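Local coordinates for D-alanyl-D-alanine carboxypeptidase (Penicillin binding protein) family protein (Francisella tularensis subsp. tularensis, PDB 6OSU) that probably trims terminal D-alanine from peptidoglycan precursor peptides, as a serine-type D-Ala-D-Ala carboxypeptidase of the peptidase S11 family, at residues 41-46 with 175-180; 47-52 with 364-369; 61-66 with 283-288; 70-75 with 188-193; 154-159 with 180-185. All coordinates share one frame; numbering follows the deposited sequence.

From the N terminus, strand 39-44 comes first, and contact 1 sets it against the start of helix 176-189. Residues 47-52 follow at once, and contact 2 closes the longest loop here by joining them to strand 364-369, within the PBP5-type C-terminal region. Inside that loop contact 3 pairs residues 61-66, around the predicted nucleophile, with 283-288. Contact 4, between helix 66-79 and the end of helix 176-189, is nested inside contact 3, and contact 5, the shortest loop, inside contact 4. Contact 1 crosses all the others. Contacts 1, 4 and 5 share helix 176-189, which is thereby tied to the five-stranded sheet, to helix 66-79 and to the end of helix 140-154.

Contact 1 of 5, residues 41-46 with 175-180; sequences VTMDYR and TAHDMA
Val-41 and Met-43, on strand 39-44 of the five-stranded antiparallel sheet, pack against Ala-176, His-177 and Ala-180 in the opening turns of helix 176-189, a helix-on-sheet contact in the peptidase part of the protein. Strand and helix axes approach to 8.5 Å and run 30° apart. Val-41 CG1 does most of the touching: with chi1 at 70° it sits between the backbone N and carbonyl carbon, turned to the helix. There it meets Ala-176 CB at 3.9 Å and, one turn on, Ala-180 CB at 3.8 Å, while Ala-176 O lies 3.2 Å from the same methyl. That oxygen already accepts the helical bond from Ala-180 N, so the methyl comes up against a carbonyl with a partner of its own. Small alanines suit this face because they let the helix settle close to the strand. Met-43 reaches further; its chain is extended until the bend at chi3 (-64°), which brings CE to 4.1 Å from Ala-180 CB and to the edge of the His-177 ring, near its plane. Thr-175 holds the N-cap position, its OG1 taking Asp-178 N at 2.9 Å. Val-303 and Leu-305 of strand 298-307 extend the apolar layer around Val-41 and Ala-176. The capping bond lies within the helix start, while strand and helix meet each other here through apolar packing.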
# COMPACT_ATOMS: atom_id res chain seq x y z
N VAL A 41 -3.98 -0.20 10.43
CA VAL A 41 -5.01 -0.45 9.43
C VAL A 41 -4.47 -1.47 8.44
O VAL A 41 -3.28 -1.48 8.12
CB VAL A 41 -5.45 0.85 8.72
CG1 VAL A 41 -4.35 1.36 7.81
CG2 VAL A 41 -6.75 0.61 7.94
N THR A 42 -5.35 -2.35 7.98
CA THR A 42 -5.04 -3.31 6.92
C THR A 42 -6.09 -3.17 5.83
O THR A 42 -7.29 -3.26 6.11
CB THR A 42 -5.00 -4.75 7.44
OG1 THR A 42 -4.13 -4.84 8.57
CG2 THR A 42 -4.50 -5.70 6.35
N MET A 43 -5.64 -2.94 4.60
CA MET A 43 -6.53 -2.65 3.49
C MET A 43 -6.17 -3.52 2.29
O MET A 43 -4.99 -3.74 2.01
CB MET A 43 -6.44 -1.16 3.11
CG MET A 43 -7.02 -0.81 1.76
SD MET A 43 -6.69 0.91 1.30
CE MET A 43 -7.62 1.77 2.58
N ASP A 44 -7.19 -4.02 1.60
CA ASP A 44 -6.98 -4.73 0.35
C ASP A 44 -6.75 -3.74 -0.78
O ASP A 44 -7.39 -2.69 -0.86
CB ASP A 44 -8.17 -5.64 0.03
CG ASP A 44 -8.04 -6.33 -1.31
OD1 ASP A 44 -8.53 -5.78 -2.32
OD2 ASP A 44 -7.41 -7.41 -1.37
N TYR A 45 -5.82 -4.09 -1.67
CA TYR A 45 -5.36 -3.13 -2.67
C TYR A 45 -6.40 -2.92 -3.77
O TYR A 45 -6.69 -1.78 -4.14
CB TYR A 45 -4.03 -3.59 -3.27
CG TYR A 45 -3.66 -2.85 -4.53
CD1 TYR A 45 -3.32 -1.50 -4.49
CD2 TYR A 45 -3.67 -3.49 -5.76
CE1 TYR A 45 -3.00 -0.81 -5.64
CE2 TYR A 45 -3.34 -2.81 -6.92
CZ TYR A 45 -3.00 -1.47 -6.85
OH TYR A 45 -2.67 -0.79 -8.00
N ARG A 46 -6.97 -4.01 -4.29
CA ARG A 46 -7.86 -3.87 -5.44
C ARG A 46 -9.24 -3.35 -5.05
O ARG A 46 -9.84 -2.58 -5.80
CB ARG A 46 -7.97 -5.21 -6.17
CG ARG A 46 -6.74 -5.55 -7.00
CD ARG A 46 -6.88 -6.88 -7.71
NE ARG A 46 -6.97 -7.99 -6.77
CZ ARG A 46 -7.01 -9.27 -7.12
NH1 ARG A 46 -6.96 -9.61 -8.41
NH2 ARG A 46 -7.10 -10.22 -6.20
N THR A 175 -2.51 9.84 9.66
CA THR A 175 -3.24 8.73 10.26
C THR A 175 -2.91 7.45 9.51
O THR A 175 -2.41 7.48 8.38
CB THR A 175 -4.77 8.96 10.24
OG1 THR A 175 -5.27 8.84 8.90
CG2 THR A 175 -5.12 10.33 10.79
N ALA A 176 -3.18 6.32 10.15
CA ALA A 176 -2.95 5.03 9.50
C ALA A 176 -3.83 4.89 8.27
O ALA A 176 -3.39 4.35 7.24
CB ALA A 176 -3.20 3.89 10.48
N HIS A 177 -5.07 5.38 8.34
CA HIS A 177 -5.95 5.34 7.18
C HIS A 177 -5.42 6.22 6.05
O HIS A 177 -5.39 5.81 4.88
CB HIS A 177 -7.36 5.78 7.58
CG HIS A 177 -8.38 5.64 6.49
ND1 HIS A 177 -9.63 6.23 6.56
CD2 HIS A 177 -8.34 4.99 5.31
CE1 HIS A 177 -10.31 5.94 5.47
NE2 HIS A 177 -9.55 5.19 4.69
N ASP A 178 -4.98 7.44 6.38
CA ASP A 178 -4.45 8.33 5.36
C ASP A 178 -3.20 7.75 4.70
O ASP A 178 -3.01 7.89 3.49
CB ASP A 178 -4.14 9.70 5.96
CG ASP A 178 -5.36 10.61 5.99
OD1 ASP A 178 -6.49 10.12 5.76
OD2 ASP A 178 -5.18 11.83 6.23
N MET A 179 -2.35 7.09 5.49
CA MET A 179 -1.13 6.52 4.93
C MET A 179 -1.43 5.31 4.05
O MET A 179 -0.72 5.06 3.07
CB MET A 179 -0.16 6.15 6.05
CG MET A 179 0.69 7.33 6.51
SD MET A 179 1.83 7.85 5.22
CE MET A 179 2.19 9.54 5.73
N ALA A 180 -2.48 4.55 4.38
CA ALA A 180 -2.89 3.46 3.51
C ALA A 180 -3.46 3.98 2.20
O ALA A 180 -3.25 3.39 1.13
CB ALA A 180 -3.91 2.56 4.22

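Contact 2 of 5, residues 47-52 with 364-369; sequences TGDIVS and IYKTVP
From Thr-47 to Val-51 the chain runs within 25° of the direction from Tyr-365 to Thr-367, with Thr-47 CA 5.9 Å from Lys-366 CA. The contact joins an ST turn leading into strand 50-54 of the peptidase sheet to strand 364-369, in the region of the PBP5-type C-terminal domain. In that turn Thr-47 OG1 accepts from Asp-49 N at 3.1 Å, a role suited to a short hydroxyl side chain. Asp-49 then reaches across: its OD2 takes Thr-367 N at 2.8 Å on the anti lone pair, and the bond is almost straight at 175°. The carboxylate lies across Lys-366, whose CG is 3.2 Å from OD2; the ammonium stays out of contact, though its charge may still steady the aspartate. The two threonine hydroxyls, Thr-47 OG1 and Thr-367 OG1, are 2.7 Å apart, and Thr-367 OG1 is also hydrogen-bonded to Asn-330 OD1 of the strand beside it. Thr-47 CG2, on another branch, approaches the Tyr-365 ring obliquely, 3.5 Å from CD2. Thr-367 turns its methyl elsewhere: CG2, anti to the backbone N, meets Val-51 CG1 at 3.7 Å, the two side chains crossing at about a right angle.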
# COMPACT_ATOMS: atom_id res chain seq x y z
N THR A 47 -9.76 -3.75 -3.89
CA THR A 47 -11.08 -3.29 -3.49
C THR A 47 -11.05 -2.03 -2.64
O THR A 47 -12.08 -1.36 -2.52
CB THR A 47 -11.81 -4.38 -2.69
OG1 THR A 47 -11.08 -4.65 -1.48
CG2 THR A 47 -11.95 -5.67 -3.50
N GLY A 48 -9.90 -1.69 -2.07
CA GLY A 48 -9.85 -0.63 -1.08
C GLY A 48 -10.50 -0.98 0.24
O GLY A 48 -10.50 -0.14 1.15
N ASP A 49 -11.03 -2.19 0.38
CA ASP A 49 -11.71 -2.59 1.61
C ASP A 49 -10.74 -2.68 2.78
O ASP A 49 -9.59 -3.11 2.64
CB ASP A 49 -12.39 -3.94 1.42
CG ASP A 49 -13.60 -3.86 0.51
OD1 ASP A 49 -14.05 -2.73 0.20
OD2 ASP A 49 -14.10 -4.93 0.09
N ILE A 50 -11.22 -2.27 3.95
CA ILE A 50 -10.48 -2.36 5.20
C ILE A 50 -10.95 -3.61 5.93
O ILE A 50 -12.14 -3.77 6.20
CB ILE A 50 -10.70 -1.10 6.06
CG1 ILE A 50 -10.13 0.13 5.34
CG2 ILE A 50 -10.10 -1.29 7.44
CD1 ILE A 50 -10.65 1.44 5.90
N VAL A 51 -10.01 -4.50 6.24
CA VAL A 51 -10.33 -5.76 6.90
C VAL A 51 -9.94 -5.78 8.37
O VAL A 51 -10.37 -6.69 9.10
CB VAL A 51 -9.69 -6.96 6.16
CG1 VAL A 51 -10.18 -7.02 4.72
CG2 VAL A 51 -8.17 -6.88 6.23
N SER A 52 -9.14 -4.82 8.82
CA SER A 52 -8.68 -4.77 10.21
C SER A 52 -8.14 -3.37 10.47
O SER A 52 -7.41 -2.83 9.64
CB SER A 52 -7.61 -5.83 10.48
OG SER A 52 -7.12 -5.74 11.81
N ILE A 364 -20.19 -5.16 -7.54
CA ILE A 364 -19.91 -5.42 -6.13
C ILE A 364 -18.69 -6.33 -6.12
O ILE A 364 -18.80 -7.55 -6.29
CB ILE A 364 -21.09 -6.05 -5.39
CG1 ILE A 364 -22.30 -5.11 -5.41
CG2 ILE A 364 -20.70 -6.35 -3.95
CD1 ILE A 364 -23.47 -5.62 -4.59
N TYR A 365 -17.52 -5.72 -5.94
CA TYR A 365 -16.24 -6.43 -5.86
C TYR A 365 -15.70 -6.18 -4.46
O TYR A 365 -15.29 -5.05 -4.15
CB TYR A 365 -15.29 -5.95 -6.95
CG TYR A 365 -13.99 -6.71 -7.04
CD1 TYR A 365 -13.97 -8.08 -7.27
CD2 TYR A 365 -12.77 -6.06 -6.93
CE1 TYR A 365 -12.78 -8.78 -7.37
CE2 TYR A 365 -11.57 -6.74 -7.02
CZ TYR A 365 -11.58 -8.10 -7.24
OH TYR A 365 -10.39 -8.78 -7.33
N LYS A 366 -15.72 -7.21 -3.62
CA LYS A 366 -15.50 -7.03 -2.19
C LYS A 366 -14.48 -8.02 -1.65
O LYS A 366 -14.35 -9.15 -2.15
CB LYS A 366 -16.83 -7.16 -1.42
CG LYS A 366 -16.83 -6.55 -0.03
CD LYS A 366 -18.19 -6.69 0.64
CE LYS A 366 -18.10 -6.50 2.15
NZ LYS A 366 -18.01 -5.06 2.56
N THR A 367 -13.75 -7.59 -0.63
CA THR A 367 -12.85 -8.47 0.12
C THR A 367 -13.63 -9.06 1.29
O THR A 367 -14.02 -8.33 2.21
CB THR A 367 -11.63 -7.69 0.61
OG1 THR A 367 -10.92 -7.16 -0.52
CG2 THR A 367 -10.70 -8.60 1.40
N VAL A 368 -13.86 -10.36 1.26
CA VAL A 368 -14.70 -11.03 2.25
C VAL A 368 -13.94 -12.23 2.81
O VAL A 368 -13.00 -12.73 2.18
CB VAL A 368 -16.06 -11.46 1.64
CG1 VAL A 368 -16.85 -10.25 1.18
CG2 VAL A 368 -15.84 -12.43 0.50
N PRO A 369 -14.32 -12.70 4.00
CA PRO A 369 -13.67 -13.89 4.55
C PRO A 369 -13.84 -15.09 3.64
O PRO A 369 -14.90 -15.30 3.05
CB PRO A 369 -14.38 -14.10 5.89
CG PRO A 369 -14.91 -12.74 6.25
CD PRO A 369 -15.27 -12.09 4.95

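Contact 3 of 5, residues 61-66 with 283-288; sequences APASLT and DAAGYC
Ala-63, whose CB rests on that of Ala-285, offers a carbonyl oxygen gripped twice by one residue: Thr-66 OG1 donates to Ala-63 O at 2.9 Å, approaching almost in line with the carbonyl bond (169°), and Thr-66 N donates to it at 3.2 Å. Threonine suits the place because its short hydroxyl can fold back to the carbonyl that its own amide already uses, pinning the bend from which helix 66-79 sets out. Ala-63 itself has a positive phi of 59°, uncommon for a residue that carries a CB, and a small side chain eases it. The bend holds Ser-64 of the SxxK motif, predicted to form the acyl-ester intermediate in this penicillin-binding-protein fold; its OG is hydrogen-bonded to Lys-67 NZ and Ser-124 OG, both also predicted active-site residues. Two waters link the two loops. One donates to Ala-61 O at 2.9 Å and also to Ala-285 O, the latter oxygen also receiving Arg-60 NH1. A second accepts from Ala-61 N at 2.7 Å and donates to Ala-284 O at 2.7 Å. Beside these water bridges the alanine methyls press together, with Ala-61 CB 3.6 Å from Ala-285 CB, a closeness that short side chains allow. Deeper in, Leu-65 extends CD1 to 4.0 Å from Cys-288 CB, and Leu-305 of strand 298-307 backs both. The Leu-65 side chain also lies about 4 Å, at nearest atoms, from that of Lys-278, the predicted substrate-binding lysine.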
# COMPACT_ATOMS: atom_id res chain seq x y z
N ALA A 61 2.18 11.34 14.80
CA ALA A 61 3.30 11.95 14.10
C ALA A 61 3.73 11.06 12.93
O ALA A 61 3.64 9.83 13.02
CB ALA A 61 4.47 12.18 15.05
N PRO A 62 4.17 11.64 11.81
CA PRO A 62 4.43 10.82 10.62
C PRO A 62 5.80 10.16 10.61
O PRO A 62 5.94 9.06 10.06
CB PRO A 62 4.29 11.82 9.46
CG PRO A 62 3.73 13.06 10.06
CD PRO A 62 4.19 13.07 11.48
N ALA A 63 6.82 10.81 11.16
CA ALA A 63 8.22 10.31 11.09
C ALA A 63 8.60 10.19 9.61
O ALA A 63 8.12 10.99 8.79
CB ALA A 63 8.37 9.04 11.89
N SER A 64 9.44 9.22 9.22
CA SER A 64 9.90 9.13 7.84
C SER A 64 8.85 8.61 6.87
O SER A 64 9.16 8.50 5.68
CB SER A 64 11.14 8.22 7.73
OG SER A 64 12.33 8.90 8.10
N LEU A 65 7.63 8.29 7.34
CA LEU A 65 6.56 8.00 6.40
C LEU A 65 6.26 9.22 5.53
O LEU A 65 5.72 9.07 4.43
CB LEU A 65 5.30 7.55 7.15
CG LEU A 65 5.47 6.39 8.13
CD1 LEU A 65 4.11 5.85 8.55
CD2 LEU A 65 6.34 5.28 7.54
N THR A 66 6.61 10.41 6.02
CA THR A 66 6.59 11.62 5.20
C THR A 66 7.29 11.41 3.86
O THR A 66 6.82 11.89 2.82
CB THR A 66 7.25 12.78 5.97
OG1 THR A 66 6.60 12.97 7.23
CG2 THR A 66 7.20 14.06 5.16
N ASP A 283 10.61 9.97 18.44
CA ASP A 283 10.09 9.76 19.79
C ASP A 283 8.59 10.05 19.85
O ASP A 283 7.87 9.40 20.61
CB ASP A 283 10.84 10.63 20.79
CG ASP A 283 12.25 10.14 21.04
OD1 ASP A 283 12.61 9.07 20.50
OD2 ASP A 283 13.00 10.82 21.78
N ALA A 284 8.11 11.00 19.05
CA ALA A 284 6.69 11.34 19.07
C ALA A 284 5.86 10.33 18.30
O ALA A 284 4.68 10.13 18.62
CB ALA A 284 6.47 12.74 18.50
N ALA A 285 6.44 9.69 17.29
CA ALA A 285 5.69 8.78 16.43
C ALA A 285 5.87 7.31 16.80
O ALA A 285 5.03 6.49 16.41
CB ALA A 285 6.11 8.97 14.97
N GLY A 286 6.92 6.97 17.53
CA GLY A 286 7.24 5.57 17.75
C GLY A 286 7.77 4.93 16.48
O GLY A 286 8.10 5.60 15.49
N TYR A 287 7.87 3.61 16.51
CA TYR A 287 8.30 2.83 15.36
C TYR A 287 7.10 2.56 14.47
O TYR A 287 6.12 1.97 14.91
CB TYR A 287 8.95 1.53 15.80
CG TYR A 287 10.27 1.71 16.50
CD1 TYR A 287 11.46 1.73 15.78
CD2 TYR A 287 10.34 1.87 17.88
CE1 TYR A 287 12.68 1.91 16.42
CE2 TYR A 287 11.55 2.05 18.53
CZ TYR A 287 12.72 2.06 17.79
OH TYR A 287 13.92 2.24 18.43
N CYS A 288 7.18 3.00 13.21
CA CYS A 288 6.07 2.90 12.28
C CYS A 288 6.50 2.14 11.03
O CYS A 288 7.68 2.15 10.65
CB CYS A 288 5.55 4.28 11.88
SG CYS A 288 5.16 5.33 13.28
O HOH W 1 2.87 7.57 14.62
O HOH W 2 2.33 10.96 17.46

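Contact 4 of 5, residues 70-75 with 188-193; sequences TSYIVA and YNFPEA
Tyr-72 and Phe-190 form a T-shaped pair that joins helix 66-79 to the corner where helix 176-189 ends and helix 191-194 begins. Phe-190 is the first residue to leave helical geometry at that corner. Its CG lies beside the backbone N, anti to the carbonyl carbon (chi1 -45°), and the ring lies between Ala-75 of helix 66-79 and Asn-189. Tyr-72 has CG anti to its backbone N, chi1 -176°, and from there its ring meets Phe-190. The ring planes stand 80° apart with centroids separated by 5.1 Å, and Phe-190 CE2 points at the middle of the tyrosine face, 3.6 Å above its plane. At the other end of the tyrosine, OH is hydrogen-bonded to Ser-185 OG, so its phenol both offers a face to carbon and keeps its polar tip paired. The phenylalanine ring is itself sandwiched. Asn-189 CB lies over the centre of one face. Against the opposite face comes Ala-75 CB, in a CH-pi contact 3.7 Å from the centroid of the Phe-190 ring; the methyl is offset toward the rim and closest to CG, at 3.4 Å. Alanine suits this spot because a bare methyl lets the flat ring lie directly against the helix. The same methyl finishes the contact on another flank, where Ala-75 CB meets Ala-193 CB at 3.7 Å.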
# COMPACT_ATOMS: atom_id res chain seq x y z
N THR A 70 6.90 12.54 -0.43
CA THR A 70 7.95 13.14 -1.24
C THR A 70 8.28 12.26 -2.43
O THR A 70 8.36 12.73 -3.57
CB THR A 70 9.19 13.40 -0.38
OG1 THR A 70 8.85 14.26 0.71
CG2 THR A 70 10.28 14.06 -1.21
N SER A 71 8.45 10.96 -2.19
CA SER A 71 8.68 10.02 -3.28
C SER A 71 7.48 9.95 -4.22
O SER A 71 7.64 9.79 -5.43
CB SER A 71 9.00 8.64 -2.72
OG SER A 71 9.18 7.70 -3.77
N TYR A 72 6.27 10.07 -3.67
CA TYR A 72 5.06 10.08 -4.49
C TYR A 72 5.11 11.22 -5.51
O TYR A 72 4.81 11.03 -6.69
CB TYR A 72 3.83 10.21 -3.59
CG TYR A 72 2.50 10.13 -4.30
CD1 TYR A 72 1.79 8.93 -4.36
CD2 TYR A 72 1.93 11.25 -4.90
CE1 TYR A 72 0.57 8.85 -5.00
CE2 TYR A 72 0.71 11.18 -5.54
CZ TYR A 72 0.03 9.98 -5.59
OH TYR A 72 -1.18 9.91 -6.22
N ILE A 73 5.47 12.42 -5.05
CA ILE A 73 5.51 13.57 -5.95
C ILE A 73 6.62 13.42 -6.98
O ILE A 73 6.48 13.83 -8.14
CB ILE A 73 5.65 14.86 -5.12
CG1 ILE A 73 4.34 15.13 -4.37
CG2 ILE A 73 6.05 16.02 -6.00
CD1 ILE A 73 4.44 16.24 -3.35
N VAL A 74 7.75 12.82 -6.58
CA VAL A 74 8.85 12.59 -7.52
C VAL A 74 8.40 11.68 -8.65
O VAL A 74 8.68 11.94 -9.83
CB VAL A 74 10.07 12.01 -6.78
CG1 VAL A 74 11.16 11.61 -7.79
CG2 VAL A 74 10.61 13.01 -5.77
N ALA A 75 7.70 10.59 -8.32
CA ALA A 75 7.21 9.68 -9.35
C ALA A 75 6.24 10.39 -10.29
O ALA A 75 6.26 10.17 -11.50
CB ALA A 75 6.54 8.46 -8.72
N TYR A 188 -0.81 2.08 -7.52
CA TYR A 188 -1.63 2.12 -8.72
C TYR A 188 -1.04 3.04 -9.78
O TYR A 188 -0.91 2.66 -10.94
CB TYR A 188 -3.05 2.54 -8.35
CG TYR A 188 -3.96 2.72 -9.53
CD1 TYR A 188 -4.51 1.62 -10.18
CD2 TYR A 188 -4.27 3.99 -10.00
CE1 TYR A 188 -5.35 1.78 -11.27
CE2 TYR A 188 -5.11 4.16 -11.09
CZ TYR A 188 -5.64 3.06 -11.72
OH TYR A 188 -6.47 3.23 -12.80
N ASN A 189 -0.66 4.26 -9.38
CA ASN A 189 -0.24 5.26 -10.36
C ASN A 189 1.21 5.09 -10.77
O ASN A 189 1.57 5.46 -11.90
CB ASN A 189 -0.48 6.66 -9.80
CG ASN A 189 -1.95 7.01 -9.70
OD1 ASN A 189 -2.51 7.06 -8.60
ND2 ASN A 189 -2.59 7.24 -10.84
N PHE A 190 2.07 4.56 -9.90
CA PHE A 190 3.51 4.52 -10.14
C PHE A 190 4.07 3.13 -9.85
O PHE A 190 4.85 2.95 -8.91
CB PHE A 190 4.21 5.58 -9.29
CG PHE A 190 3.52 6.92 -9.33
CD1 PHE A 190 3.36 7.60 -10.52
CD2 PHE A 190 3.04 7.50 -8.16
CE1 PHE A 190 2.73 8.83 -10.56
CE2 PHE A 190 2.41 8.72 -8.19
CZ PHE A 190 2.25 9.39 -9.40
N PRO A 191 3.72 2.13 -10.66
CA PRO A 191 4.22 0.78 -10.40
C PRO A 191 5.72 0.63 -10.59
O PRO A 191 6.34 -0.17 -9.87
CB PRO A 191 3.44 -0.09 -11.41
CG PRO A 191 3.05 0.85 -12.49
CD PRO A 191 2.81 2.17 -11.83
N GLU A 192 6.34 1.37 -11.52
CA GLU A 192 7.78 1.26 -11.70
C GLU A 192 8.53 1.87 -10.52
O GLU A 192 9.44 1.25 -9.96
CB GLU A 192 8.21 1.93 -13.00
CG GLU A 192 9.70 2.25 -13.04
CD GLU A 192 10.39 1.73 -14.28
OE1 GLU A 192 9.77 1.75 -15.37
OE2 GLU A 192 11.56 1.30 -14.17
N ALA A 193 8.17 3.10 -10.13
CA ALA A 193 8.81 3.73 -8.98
C ALA A 193 8.60 2.92 -7.72
O ALA A 193 9.48 2.89 -6.84
CB ALA A 193 8.29 5.15 -8.79

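Contact 5 of 5, residues 154-159 with 180-185; sequences IGMNNT and ALLARS
Ile-154 and Met-156 close over Leu-182 of helix 176-189 just as helix 140-154 comes to its end. This is the tight part: Ile-154 CD1 meets Leu-182 CD1 at 3.6 Å, and Met-156 SD lies 3.7 Å from Leu-182 CB, both pairs of side chains crossing obliquely. Met-156 is bent at chi3, 59°, a turn that brings its CE to 4.0 Å from Leu-182 CB; the unbranched, flexible thioether can lay both SD and CE against that one carbon. Met-156 and Leu-182 are buried, whereas toward solvent the packing slackens around Gly-155, Leu-181 and Ser-185, all partly exposed; Ile-154 spans both sides. Leu-181 CD1 comes no nearer than 3.9 Å to Gly-155 O, and Ile-154 CG2 touches Ser-185 CB only at 4.1 Å. Gly-155, with a positive phi of 99°, is the C-prime residue of the Schellman motif that ends helix 140-154, a conformation in which a CB would press on the carbonyl oxygen of Ile-154. Beyond it, Asn-158 N and Thr-159 OG1 are both hydrogen-bonded to Asp-178 OD2, which holds the loop to the start of helix 176-189. Leu-182 and Ile-154 also lean on Tyr-72 of helix 66-79, while Ala-180 and Ala-183 of helix 176-189 rest on strands 39-44 and 298-307, so this helix lies between the sheet and its helical cover.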
# COMPACT_ATOMS: atom_id res chain seq x y z
N ILE A 154 -5.43 13.45 -2.87
CA ILE A 154 -5.59 12.01 -2.72
C ILE A 154 -6.76 11.68 -1.79
O ILE A 154 -7.29 10.57 -1.84
CB ILE A 154 -4.28 11.39 -2.22
CG1 ILE A 154 -3.13 11.74 -3.17
CG2 ILE A 154 -4.38 9.88 -2.09
CD1 ILE A 154 -1.80 11.16 -2.75
N GLY A 155 -7.19 12.62 -0.96
CA GLY A 155 -8.21 12.36 0.03
C GLY A 155 -7.68 12.10 1.42
O GLY A 155 -8.43 11.59 2.27
N MET A 156 -6.41 12.42 1.69
CA MET A 156 -5.83 12.31 3.02
C MET A 156 -6.22 13.55 3.80
O MET A 156 -5.49 14.54 3.87
CB MET A 156 -4.31 12.16 2.92
CG MET A 156 -3.85 11.09 1.93
SD MET A 156 -2.08 11.17 1.61
CE MET A 156 -1.44 10.93 3.26
N ASN A 157 -7.40 13.50 4.41
CA ASN A 157 -7.99 14.67 5.06
C ASN A 157 -7.50 14.87 6.49
O ASN A 157 -7.84 15.89 7.10
CB ASN A 157 -9.52 14.56 5.05
CG ASN A 157 -10.09 14.57 3.65
OD1 ASN A 157 -10.69 13.60 3.21
ND2 ASN A 157 -9.91 15.69 2.95
N ASN A 158 -6.73 13.94 7.04
CA ASN A 158 -6.20 14.11 8.38
C ASN A 158 -4.68 14.02 8.35
O ASN A 158 -4.08 13.25 9.11
CB ASN A 158 -6.80 13.07 9.33
CG ASN A 158 -8.29 13.24 9.51
OD1 ASN A 158 -8.78 14.32 9.81
ND2 ASN A 158 -9.03 12.15 9.30
N THR A 159 -4.06 14.81 7.48
CA THR A 159 -2.63 14.73 7.24
C THR A 159 -2.10 16.13 7.00
O THR A 159 -2.68 16.89 6.22
CB THR A 159 -2.32 13.84 6.03
OG1 THR A 159 -2.49 12.47 6.41
CG2 THR A 159 -0.89 14.05 5.55
N ALA A 180 -2.48 4.55 4.38
CA ALA A 180 -2.89 3.46 3.51
C ALA A 180 -3.46 3.98 2.20
O ALA A 180 -3.25 3.39 1.13
CB ALA A 180 -3.91 2.56 4.22
N LEU A 181 -4.20 5.09 2.26
CA LEU A 181 -4.70 5.71 1.03
C LEU A 181 -3.55 6.15 0.14
O LEU A 181 -3.56 5.91 -1.07
CB LEU A 181 -5.61 6.89 1.37
CG LEU A 181 -6.98 6.54 1.97
CD1 LEU A 181 -7.65 7.77 2.55
CD2 LEU A 181 -7.87 5.88 0.93
N LEU A 182 -2.53 6.77 0.73
CA LEU A 182 -1.36 7.19 -0.04
C LEU A 182 -0.67 6.00 -0.68
O LEU A 182 -0.34 6.02 -1.87
CB LEU A 182 -0.39 7.96 0.86
CG LEU A 182 0.95 8.35 0.23
CD1 LEU A 182 0.71 9.20 -1.00
CD2 LEU A 182 1.81 9.10 1.24
N ALA A 183 -0.45 4.94 0.10
CA ALA A 183 0.24 3.76 -0.43
C ALA A 183 -0.54 3.15 -1.59
O ALA A 183 0.04 2.83 -2.63
CB ALA A 183 0.45 2.73 0.68
N ARG A 184 -1.86 2.98 -1.43
CA ARG A 184 -2.67 2.41 -2.50
C ARG A 184 -2.58 3.24 -3.77
O ARG A 184 -2.44 2.68 -4.87
CB ARG A 184 -4.13 2.29 -2.05
CG ARG A 184 -5.03 1.60 -3.06
CD ARG A 184 -6.45 1.46 -2.53
NE ARG A 184 -7.30 0.68 -3.43
CZ ARG A 184 -8.37 1.16 -4.06
NH1 ARG A 184 -8.74 2.42 -3.89
NH2 ARG A 184 -9.07 0.37 -4.86
N SER A 185 -2.64 4.56 -3.65
CA SER A 185 -2.48 5.42 -4.82
C SER A 185 -1.10 5.24 -5.44
O SER A 185 -0.95 5.23 -6.67
CB SER A 185 -2.71 6.88 -4.42
OG SER A 185 -2.56 7.74 -5.54